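Local coordinates for SAM dependent methyltransferase (Aquifex aeolicus, PDB 3DH0), which binds S-adenosylmethionine in a Rossmann-like domain and probably uses it as the methyl donor in a transfer reaction, at residues 112-117 with 142-147; 54-59 with 87-92; 136-141 with 187-192. One frame throughout, in Å; residues are numbered along the deposited sequence.

Contact 1 of 3, residues 112-117 with 142-147; sequences MAFTFH and IDWKKE. With SAM (S-adenosylmethionine), chain C.
The Phe114 ring carries the carbonyl O of Ile142 over one face, displaced toward the rim, and meets the carboxylate of Asp143 at its edge, with Phe114 CD2 3.6 Å from Asp143 OD1. Its CE2 in turn lies over one face of the Trp144 indole, 3.5 Å above that plane, and the two rings cross obliquely at 42°. CG of Phe114 is anti to the carbonyl carbon (chi1 -57°), which brings the ring toward the second strand. The imidazole of His117 receives the carboxylate at its edge: ND1 donates to the syn lone pair of Asp143 OD2 (2.8 Å), nearly in the ring plane, although the carboxylate is turned 69° from that ring. The other oxygen, OD1, accepts the backbone N of Trp144 on its anti lone pair, so both oxygens of this buried group are held and its rotation is fixed. This grip would probably favour the charged carboxylate. A water accepts from Phe116 N (2.8 Å) and also lies near Met112 O and Asp143 OD2. An alanine here in place of Asp143 would remove both acceptors and would probably leave the His117 imidazole less firmly oriented and the 3-10 segment beginning at Phe116 less well tied to strand 137-144. Along the backbone, Ile142 N bonds to Met112 O and Phe114 N to Ile142 O (2.7 Å), a parallel ladder that stops as the chain turns off at Phe114. Just there the ligand is met: the amino N of SAM donates to Ala113 O (2.8 Å), and Thr115 OG1 makes a weak bond to O4' of SAM (3.4 Å). Cofactor binding by the segment leaving the C-terminal end of a parallel strand is characteristic of the Rossmann-like methyltransferase fold.

Contact 2 of 3, residues 54-59 with 87-92; sequences YLSKMV and LKNVEV
Ser56 is the tight point where helix 52-59 meets the turn leading into strand 90-94. Its OG is anti to the backbone N (chi1 -175°), which swings the hydroxyl out from the helix among three side chains of the turn. From one side comes a methyl of Leu87, with CD2 3.5 Å from Ser56 OG; from another comes Val90, whose CG2 lies 3.7 Å from the same oxygen. The amide end of Asn89 is laid against both the hydroxyl and the carbonyl of Ser56, and it crosses Val59 obliquely, one turn further along the helix, at the CG2 branch. CG of Asn89 stands between its own backbone N and carbonyl carbon (chi1 62°), and with that torsion the amide reaches the helix. The type I beta turn from Leu87 to Val90 brings the three residues to bear on the one serine.

Away from this patch the contact thins out quickly. Lys57 leaves the helix pointing away from the turn, Lys88 at the turn's corner leads its chain outward, and Glu91 on the strand is likewise exposed. Tyr54 and Met58 also turn away, onto helix 26-33, and stay partly exposed. Behind the tight part, Val59 and Val90 both rest on Val65 of strand 64-69, and Leu87 continues onto Val82 of helix 72-85. Small side chains and methyls thus join a connecting helix to the outermost parallel strand, as is typical of the successive beta-alpha-beta crossovers of a Rossmann-like fold, in which helix 52-59 links strands 40-43 and 64-69 and helix 72-85 leads on to 90-94.

Contact 3 of 3, residues 136-141 with 187-192; sequences FAYLAI and GVYAMI
Strands 137-141 and 187-191 run antiparallel, their short axes at 158° and 4.5 Å apart at closest approach, with Leu139 facing Ala190 and Ile141 facing Val188 as hydrogen-bonded pairs. Each of these pairs exchanges two backbone bonds, in which the donors lie in the carbonyl planes; a fifth bond, Ile192 N to Ala137 O (2.9 Å), continues the ladder toward the corner at Phe136, its donor standing above the carbonyl plane.

Side chains alternate between two faces. On one, the Tyr138 ring lies beside Met191, both side chains pointing the same way. Met191 runs out extended, CG anti to the backbone N, then bends at the thioether (chi3 -107°), which places its methyl over a face of the ring, with CE 4.0 Å from Tyr138 CE2. The hydroxyl of Tyr189 approaches the same ring obliquely from the next position on that face, OH lying 4.1 Å from Tyr138 CE2. The other face is wholly aliphatic: Ile141 and Val188 lie alongside each other, CB of Ile141 against CG1 of Val188, and the CB atoms of Leu139 and Ala190 meet at 4.0 Å.

Strand 107-113 flanks 137-144 on its other edge, bonding to Tyr138 and Ala140, while strand 174-181 borders 185-191. Helix 161-170 covers the aliphatic face, where Leu168 touches Ile141, Val188 and Ala190. On the tyrosine face, Tyr138 rests on Met39, Tyr189 on Arg177 and Met191 on Arg174. With 107-113 parallel to 137-144 and 185-191 antiparallel to it, this pair is where the parallel part of the sheet gives way to the antiparallel end.

Contacts 1 and 3 share strand 137-144 and touch directly: Met112 N lies 2.8 Å from Ala140 O, a probable hydrogen bond, and Ile141 packs on Phe116. Contact 3 is mainly ladder and apolar packing, partly exposed along its tyrosine face, whereas contact 1, further along the same strand, swaps this for a buried carboxylate, aromatic rings and the cofactor. Contact 2 stands apart, its centre about 22 Å from that of contact 1 and about 19 Å from that of contact 3; it reaches the same sheet at its outermost strand 90-94. There a helix meets a turn through side chains over a small buried patch edged by exposed charged residues.

Contact 1 of 3, residues 112-117 with 142-147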
loop_
_atom_site.group_PDB
_atom_site.type_symbol
_atom_site.label_atom_id
_atom_site.label_comp_id
_atom_site.label_asym_id
_atom_site.label_seq_id
_atom_site.Cartn_x
_atom_site.Cartn_y
_atom_site.Cartn_z
ATOM N N MET A 112 -0.214 0.809 2.025
ATOM C CA MET A 112 -0.954 -0.388 1.664
ATOM C C MET A 112 -2.280 0.002 1.004
ATOM O O MET A 112 -3.276 0.215 1.687
ATOM C CB MET A 112 -1.199 -1.225 2.918
ATOM C CG MET A 112 -0.960 -2.704 2.713
ATOM S SD MET A 112 -1.243 -3.677 4.189
ATOM C CE MET A 112 -0.047 -3.023 5.272
ATOM N N ALA A 113 -2.292 0.098 -0.322
ATOM C CA ALA A 113 -3.508 0.490 -1.037
ATOM C C ALA A 113 -4.354 -0.662 -1.573
ATOM O O ALA A 113 -3.977 -1.335 -2.526
ATOM C CB ALA A 113 -3.159 1.444 -2.173
ATOM N N PHE A 114 -5.517 -0.852 -0.958
ATOM C CA PHE A 114 -6.457 -1.906 -1.332
ATOM C C PHE A 114 -5.878 -3.314 -1.258
ATOM O O PHE A 114 -6.328 -4.211 -1.971
ATOM C CB PHE A 114 -6.994 -1.673 -2.749
ATOM C CG PHE A 114 -7.649 -0.340 -2.934
ATOM C CD1 PHE A 114 -6.996 0.679 -3.627
ATOM C CD2 PHE A 114 -8.916 -0.098 -2.407
ATOM C CE1 PHE A 114 -7.589 1.912 -3.796
ATOM C CE2 PHE A 114 -9.524 1.132 -2.569
ATOM C CZ PHE A 114 -8.861 2.147 -3.268
ATOM N N THR A 115 -4.901 -3.523 -0.391
ATOM C CA THR A 115 -4.312 -4.838 -0.301
ATOM C C THR A 115 -4.467 -5.512 1.065
ATOM O O THR A 115 -4.321 -6.729 1.177
ATOM C CB THR A 115 -2.804 -4.785 -0.757
ATOM O OG1 THR A 115 -2.091 -5.950 -0.308
ATOM C CG2 THR A 115 -2.137 -3.547 -0.223
ATOM N N PHE A 116 -4.795 -4.746 2.098
ATOM C CA PHE A 116 -4.934 -5.325 3.430
ATOM C C PHE A 116 -5.934 -6.478 3.513
ATOM O O PHE A 116 -5.633 -7.528 4.079
ATOM C CB PHE A 116 -5.331 -4.255 4.430
ATOM C CG PHE A 116 -5.197 -4.687 5.860
ATOM C CD1 PHE A 116 -3.946 -4.741 6.470
ATOM C CD2 PHE A 116 -6.318 -5.047 6.595
ATOM C CE1 PHE A 116 -3.814 -5.146 7.797
ATOM C CE2 PHE A 116 -6.203 -5.454 7.916
ATOM C CZ PHE A 116 -4.947 -5.505 8.523
ATOM N N HIS A 117 -7.127 -6.287 2.961
ATOM C CA HIS A 117 -8.150 -7.331 2.994
ATOM C C HIS A 117 -7.763 -8.577 2.182
ATOM O O HIS A 117 -8.489 -9.566 2.181
ATOM C CB HIS A 117 -9.479 -6.795 2.455
ATOM C CG HIS A 117 -9.448 -6.505 0.990
ATOM N ND1 HIS A 117 -8.792 -5.413 0.461
ATOM C CD2 HIS A 117 -9.908 -7.218 -0.070
ATOM C CE1 HIS A 117 -8.843 -5.469 -0.859
ATOM N NE2 HIS A 117 -9.513 -6.556 -1.205
ATOM N N ILE A 142 -5.078 2.157 2.986
ATOM C CA ILE A 142 -6.262 2.666 2.289
ATOM C C ILE A 142 -7.117 1.554 1.676
ATOM O O ILE A 142 -6.611 0.739 0.905
ATOM C CB ILE A 142 -5.855 3.659 1.161
ATOM C CG1 ILE A 142 -5.177 4.888 1.770
ATOM C CG2 ILE A 142 -7.077 4.079 0.353
ATOM C CD1 ILE A 142 -4.834 5.977 0.768
ATOM N N ASP A 143 -8.405 1.520 2.010
ATOM C CA ASP A 143 -9.281 0.495 1.448
ATOM C C ASP A 143 -10.754 0.877 1.258
ATOM O O ASP A 143 -11.206 1.901 1.757
ATOM C CB ASP A 143 -9.196 -0.789 2.277
ATOM C CG ASP A 143 -9.110 -2.026 1.400
ATOM O OD1 ASP A 143 -9.868 -2.094 0.403
ATOM O OD2 ASP A 143 -8.286 -2.922 1.696
ATOM N N TRP A 144 -11.496 0.037 0.534
ATOM C CA TRP A 144 -12.921 0.276 0.264
ATOM C C TRP A 144 -13.748 0.218 1.527
ATOM O O TRP A 144 -13.377 -0.474 2.479
ATOM C CB TRP A 144 -13.505 -0.772 -0.683
ATOM C CG TRP A 144 -12.836 -0.901 -1.997
ATOM C CD1 TRP A 144 -11.939 -1.859 -2.368
ATOM C CD2 TRP A 144 -13.040 -0.069 -3.142
ATOM N NE1 TRP A 144 -11.573 -1.675 -3.681
ATOM C CE2 TRP A 144 -12.235 -0.585 -4.179
ATOM C CE3 TRP A 144 -13.827 1.060 -3.393
ATOM C CZ2 TRP A 144 -12.200 -0.002 -5.453
ATOM C CZ3 TRP A 144 -13.789 1.636 -4.655
ATOM C CH2 TRP A 144 -12.984 1.105 -5.667
ATOM N N LYS A 145 -14.886 0.917 1.509
ATOM C CA LYS A 145 -15.823 0.963 2.635
ATOM C C LYS A 145 -16.533 -0.394 2.709
ATOM O O LYS A 145 -16.626 -1.101 1.700
ATOM C CB LYS A 145 -16.848 2.085 2.409
ATOM C CG LYS A 145 -16.985 3.053 3.571
ATOM C CD LYS A 145 -16.134 4.303 3.398
ATOM C CE LYS A 145 -16.888 5.385 2.615
ATOM N NZ LYS A 145 -16.078 6.627 2.421
ATOM N N LYS A 146 -17.035 -0.770 3.882
ATOM C CA LYS A 146 -17.702 -2.065 3.986
ATOM C C LYS A 146 -19.208 -1.964 3.861
ATOM O O LYS A 146 -19.956 -2.590 4.614
ATOM C CB LYS A 146 -17.366 -2.785 5.303
ATOM C CG LYS A 146 -17.575 -4.299 5.224
ATOM C CD LYS A 146 -17.621 -4.942 6.596
ATOM C CE LYS A 146 -17.097 -6.382 6.569
ATOM N NZ LYS A 146 -17.685 -7.200 5.473
ATOM N N GLU A 147 -19.643 -1.162 2.904
ATOM C CA GLU A 147 -21.053 -0.990 2.630
ATOM C C GLU A 147 -21.189 -1.420 1.186
ATOM O O GLU A 147 -20.473 -2.324 0.729
ATOM C CB GLU A 147 -21.437 0.475 2.778
ATOM C CG GLU A 147 -20.673 1.401 1.861
ATOM C CD GLU A 147 -20.428 2.740 2.510
ATOM O OE1 GLU A 147 -20.490 3.767 1.798
ATOM O OE2 GLU A 147 -20.162 2.765 3.736
HETATM N N SAM C . -2.536 -1.374 -4.889
HETATM C CA SAM C . -2.679 -1.642 -6.353
HETATM C C SAM C . -3.111 -0.389 -7.080
HETATM O O SAM C . -3.291 0.639 -6.426
HETATM O OXT SAM C . -3.254 -0.507 -8.340
HETATM C CB SAM C . -3.709 -2.744 -6.576
HETATM C CG SAM C . -3.466 -3.836 -5.615
HETATM S SD SAM C . -4.523 -5.309 -5.604
HETATM C CE SAM C . -6.071 -4.676 -4.957
HETATM C "C5'" SAM C . -3.799 -6.200 -4.309
HETATM C "C4'" SAM C . -2.470 -6.857 -4.622
HETATM O "O4'" SAM C . -2.065 -7.444 -3.391
HETATM C "C3'" SAM C . -2.601 -8.083 -5.548
HETATM O "O3'" SAM C . -1.947 -7.686 -6.787
HETATM C "C2'" SAM C . -1.789 -9.188 -4.902
HETATM O "O2'" SAM C . -0.919 -9.960 -5.702
HETATM C "C1'" SAM C . -1.168 -8.433 -3.685
HETATM N N9 SAM C . -0.989 -9.180 -2.455
HETATM C C8 SAM C . -1.844 -10.040 -1.796
HETATM N N7 SAM C . -1.345 -10.516 -0.698
HETATM C C5 SAM C . -0.078 -9.940 -0.617
HETATM C C6 SAM C . 0.969 -10.041 0.344
HETATM N N6 SAM C . 0.857 -10.818 1.443
HETATM N N1 SAM C . 2.134 -9.315 0.129
HETATM C C2 SAM C . 2.204 -8.550 -0.986
HETATM N N3 SAM C . 1.282 -8.387 -1.941
HETATM C C4 SAM C . 0.155 -9.112 -1.694
HETATM O O HOH W 1 -5.283 -1.993 2.169
#

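Contact 2 of 3, residues 54-59 with 87-92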
loop_
_atom_site.group_PDB
_atom_site.type_symbol
_atom_site.label_atom_id
_atom_site.label_comp_id
_atom_site.label_asym_id
_atom_site.label_seq_id
_atom_site.Cartn_x
_atom_site.Cartn_y
_atom_site.Cartn_z
ATOM N N TYR A 54 3.506 8.109 -8.371
ATOM C CA TYR A 54 3.244 9.060 -7.309
ATOM C C TYR A 54 4.254 8.974 -6.202
ATOM O O TYR A 54 4.950 9.931 -5.918
ATOM C CB TYR A 54 1.838 8.828 -6.777
ATOM C CG TYR A 54 0.812 9.062 -7.848
ATOM C CD1 TYR A 54 0.483 10.357 -8.237
ATOM C CD2 TYR A 54 0.255 7.993 -8.558
ATOM C CE1 TYR A 54 -0.359 10.595 -9.302
ATOM C CE2 TYR A 54 -0.596 8.225 -9.641
ATOM C CZ TYR A 54 -0.892 9.540 -10.004
ATOM O OH TYR A 54 -1.689 9.804 -11.090
ATOM N N LEU A 55 4.318 7.812 -5.574
ATOM C CA LEU A 55 5.273 7.554 -4.508
ATOM C C LEU A 55 6.679 7.940 -4.978
ATOM O O LEU A 55 7.451 8.557 -4.252
ATOM C CB LEU A 55 5.238 6.069 -4.165
ATOM C CG LEU A 55 3.893 5.536 -3.673
ATOM C CD1 LEU A 55 3.913 4.015 -3.677
ATOM C CD2 LEU A 55 3.598 6.089 -2.280
ATOM N N SER A 56 6.994 7.562 -6.207
ATOM C CA SER A 56 8.286 7.862 -6.788
ATOM C C SER A 56 8.548 9.366 -6.758
ATOM O O SER A 56 9.586 9.832 -6.273
ATOM C CB SER A 56 8.321 7.351 -8.230
ATOM O OG SER A 56 9.596 7.505 -8.807
ATOM N N LYS A 57 7.594 10.124 -7.284
ATOM C CA LYS A 57 7.733 11.559 -7.344
ATOM C C LYS A 57 7.925 12.186 -5.975
ATOM O O LYS A 57 8.799 13.037 -5.796
ATOM C CB LYS A 57 6.511 12.184 -8.009
ATOM C CG LYS A 57 6.612 13.698 -8.144
ATOM C CD LYS A 57 5.265 14.351 -8.412
ATOM C CE LYS A 57 5.401 15.871 -8.512
ATOM N NZ LYS A 57 4.071 16.578 -8.572
ATOM N N MET A 58 7.110 11.758 -5.013
ATOM C CA MET A 58 7.143 12.310 -3.663
ATOM C C MET A 58 8.362 12.070 -2.798
ATOM O O MET A 58 8.568 12.798 -1.845
ATOM C CB MET A 58 5.903 11.883 -2.885
ATOM C CG MET A 58 4.686 12.762 -3.162
ATOM S SD MET A 58 3.436 12.651 -1.868
ATOM C CE MET A 58 4.281 13.475 -0.524
ATOM N N VAL A 59 9.165 11.060 -3.099
ATOM C CA VAL A 59 10.350 10.823 -2.297
ATOM C C VAL A 59 11.545 11.431 -3.019
ATOM O O VAL A 59 12.580 11.696 -2.423
ATOM C CB VAL A 59 10.570 9.319 -2.054
ATOM C CG1 VAL A 59 9.380 8.738 -1.306
ATOM C CG2 VAL A 59 10.795 8.600 -3.366
ATOM N N LEU A 87 11.067 5.725 -14.018
ATOM C CA LEU A 87 11.128 5.915 -12.571
ATOM C C LEU A 87 12.414 5.273 -12.035
ATOM O O LEU A 87 12.469 4.073 -11.778
ATOM C CB LEU A 87 9.899 5.275 -11.919
ATOM C CG LEU A 87 8.528 5.771 -12.415
ATOM C CD1 LEU A 87 7.419 4.960 -11.776
ATOM C CD2 LEU A 87 8.350 7.260 -12.097
ATOM N N LYS A 88 13.447 6.089 -11.853
ATOM C CA LYS A 88 14.745 5.608 -11.391
ATOM C C LYS A 88 14.903 5.211 -9.922
ATOM O O LYS A 88 15.781 4.427 -9.597
ATOM C CB LYS A 88 15.815 6.638 -11.755
ATOM C CG LYS A 88 15.834 6.984 -13.238
ATOM C CD LYS A 88 16.485 5.907 -14.121
ATOM C CE LYS A 88 18.010 5.983 -14.078
ATOM N NZ LYS A 88 18.645 5.367 -15.283
ATOM N N ASN A 89 14.066 5.728 -9.035
ATOM C CA ASN A 89 14.196 5.398 -7.622
ATOM C C ASN A 89 13.305 4.259 -7.153
ATOM O O ASN A 89 13.113 4.070 -5.949
ATOM C CB ASN A 89 13.903 6.629 -6.773
ATOM C CG ASN A 89 12.484 7.140 -6.945
ATOM O OD1 ASN A 89 12.069 8.073 -6.262
ATOM N ND2 ASN A 89 11.732 6.535 -7.860
ATOM N N VAL A 90 12.756 3.493 -8.087
ATOM C CA VAL A 90 11.883 2.406 -7.690
ATOM C C VAL A 90 12.484 1.039 -7.899
ATOM O O VAL A 90 13.028 0.734 -8.956
ATOM C CB VAL A 90 10.542 2.446 -8.428
ATOM C CG1 VAL A 90 9.603 1.389 -7.843
ATOM C CG2 VAL A 90 9.940 3.822 -8.313
ATOM N N GLU A 91 12.357 0.219 -6.867
ATOM C CA GLU A 91 12.869 -1.135 -6.884
ATOM C C GLU A 91 11.679 -2.104 -6.724
ATOM O O GLU A 91 11.045 -2.162 -5.676
ATOM C CB GLU A 91 13.883 -1.278 -5.742
ATOM C CG GLU A 91 14.927 -2.343 -5.928
ATOM C CD GLU A 91 15.860 -2.082 -7.095
ATOM O OE1 GLU A 91 16.634 -1.111 -7.062
ATOM O OE2 GLU A 91 15.825 -2.861 -8.056
ATOM N N VAL A 92 11.368 -2.841 -7.786
ATOM C CA VAL A 92 10.257 -3.798 -7.776
ATOM C C VAL A 92 10.717 -5.192 -7.359
ATOM O O VAL A 92 11.593 -5.769 -7.987
ATOM C CB VAL A 92 9.598 -3.900 -9.165
ATOM C CG1 VAL A 92 8.407 -4.838 -9.104
ATOM C CG2 VAL A 92 9.178 -2.516 -9.638
#

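Contact 3 of 3, residues 136-141 with 187-192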
loop_
_atom_site.group_PDB
_atom_site.type_symbol
_atom_site.label_atom_id
_atom_site.label_comp_id
_atom_site.label_asym_id
_atom_site.label_seq_id
_atom_site.Cartn_x
_atom_site.Cartn_y
_atom_site.Cartn_z
ATOM N N PHE A 136 10.840 4.384 13.872
ATOM C CA PHE A 136 9.860 5.459 13.692
ATOM C C PHE A 136 8.679 4.930 12.872
ATOM O O PHE A 136 7.665 4.501 13.436
ATOM C CB PHE A 136 10.507 6.641 12.957
ATOM C CG PHE A 136 11.577 7.364 13.763
ATOM C CD1 PHE A 136 12.789 6.730 14.090
ATOM C CD2 PHE A 136 11.363 8.678 14.208
ATOM C CE1 PHE A 136 13.776 7.394 14.860
ATOM C CE2 PHE A 136 12.332 9.347 14.970
ATOM C CZ PHE A 136 13.550 8.698 15.299
ATOM N N ALA A 137 8.830 4.987 11.547
ATOM C CA ALA A 137 7.863 4.500 10.550
ATOM C C ALA A 137 6.376 4.790 10.676
ATOM O O ALA A 137 5.766 4.572 11.728
ATOM C CB ALA A 137 8.052 2.991 10.346
ATOM N N TYR A 138 5.806 5.252 9.559
ATOM C CA TYR A 138 4.371 5.553 9.455
ATOM C C TYR A 138 3.708 4.490 8.577
ATOM O O TYR A 138 4.288 4.037 7.595
ATOM C CB TYR A 138 4.113 6.912 8.790
ATOM C CG TYR A 138 4.912 8.091 9.301
ATOM C CD1 TYR A 138 6.269 8.224 8.995
ATOM C CD2 TYR A 138 4.288 9.126 10.011
ATOM C CE1 TYR A 138 6.986 9.357 9.370
ATOM C CE2 TYR A 138 4.996 10.272 10.393
ATOM C CZ TYR A 138 6.345 10.382 10.063
ATOM O OH TYR A 138 7.045 11.535 10.373
ATOM N N LEU A 139 2.490 4.104 8.928
ATOM C CA LEU A 139 1.752 3.115 8.154
ATOM C C LEU A 139 0.474 3.728 7.547
ATOM O O LEU A 139 -0.403 4.199 8.273
ATOM C CB LEU A 139 1.395 1.932 9.052
ATOM C CG LEU A 139 0.392 0.898 8.542
ATOM C CD1 LEU A 139 0.745 0.430 7.150
ATOM C CD2 LEU A 139 0.385 -0.260 9.494
ATOM N N ALA A 140 0.372 3.729 6.219
ATOM C CA ALA A 140 -0.800 4.285 5.550
ATOM C C ALA A 140 -1.617 3.206 4.852
ATOM O O ALA A 140 -1.250 2.734 3.784
ATOM C CB ALA A 140 -0.369 5.329 4.545
ATOM N N ILE A 141 -2.739 2.836 5.450
ATOM C CA ILE A 141 -3.594 1.801 4.881
ATOM C C ILE A 141 -4.875 2.382 4.280
ATOM O O ILE A 141 -5.664 3.014 4.974
ATOM C CB ILE A 141 -3.950 0.755 5.966
ATOM C CG1 ILE A 141 -2.661 0.176 6.546
ATOM C CG2 ILE A 141 -4.825 -0.331 5.385
ATOM C CD1 ILE A 141 -2.871 -0.842 7.616
ATOM N N GLY A 187 -9.279 5.635 5.112
ATOM C CA GLY A 187 -7.844 5.569 5.260
ATOM C C GLY A 187 -7.540 5.517 6.733
ATOM O O GLY A 187 -8.333 5.959 7.553
ATOM N N VAL A 188 -6.400 4.943 7.076
ATOM C CA VAL A 188 -6.003 4.862 8.468
ATOM C C VAL A 188 -4.550 5.281 8.615
ATOM O O VAL A 188 -3.691 4.897 7.835
ATOM C CB VAL A 188 -6.243 3.446 9.048
ATOM C CG1 VAL A 188 -6.100 2.414 7.968
ATOM C CG2 VAL A 188 -5.281 3.178 10.187
ATOM N N TYR A 189 -4.313 6.101 9.623
ATOM C CA TYR A 189 -3.008 6.651 9.932
ATOM C C TYR A 189 -2.489 5.885 11.129
ATOM O O TYR A 189 -3.113 5.887 12.188
ATOM C CB TYR A 189 -3.199 8.122 10.287
ATOM C CG TYR A 189 -1.970 8.996 10.330
ATOM C CD1 TYR A 189 -1.198 9.115 11.495
ATOM C CD2 TYR A 189 -1.650 9.800 9.243
ATOM C CE1 TYR A 189 -0.145 10.036 11.564
ATOM C CE2 TYR A 189 -0.609 10.712 9.304
ATOM C CZ TYR A 189 0.136 10.835 10.457
ATOM O OH TYR A 189 1.145 11.785 10.484
ATOM N N ALA A 190 -1.354 5.221 10.969
ATOM C CA ALA A 190 -0.793 4.462 12.070
ATOM C C ALA A 190 0.710 4.602 12.115
ATOM O O ALA A 190 1.367 4.756 11.084
ATOM C CB ALA A 190 -1.178 3.006 11.943
ATOM N N MET A 191 1.254 4.557 13.323
ATOM C CA MET A 191 2.695 4.669 13.516
ATOM C C MET A 191 3.217 3.396 14.178
ATOM O O MET A 191 2.625 2.876 15.130
ATOM C CB MET A 191 3.025 5.907 14.367
ATOM C CG MET A 191 4.508 6.160 14.546
ATOM S SD MET A 191 4.878 7.733 15.384
ATOM C CE MET A 191 5.495 8.703 13.993
ATOM N N ILE A 192 4.324 2.890 13.655
ATOM C CA ILE A 192 4.916 1.686 14.200
ATOM C C ILE A 192 5.768 1.954 15.432
ATOM O O ILE A 192 6.630 2.846 15.440
ATOM C CB ILE A 192 5.716 0.963 13.125
ATOM C CG1 ILE A 192 4.737 0.114 12.309
ATOM C CG2 ILE A 192 6.862 0.157 13.745
ATOM C CD1 ILE A 192 5.379 -0.783 11.291
#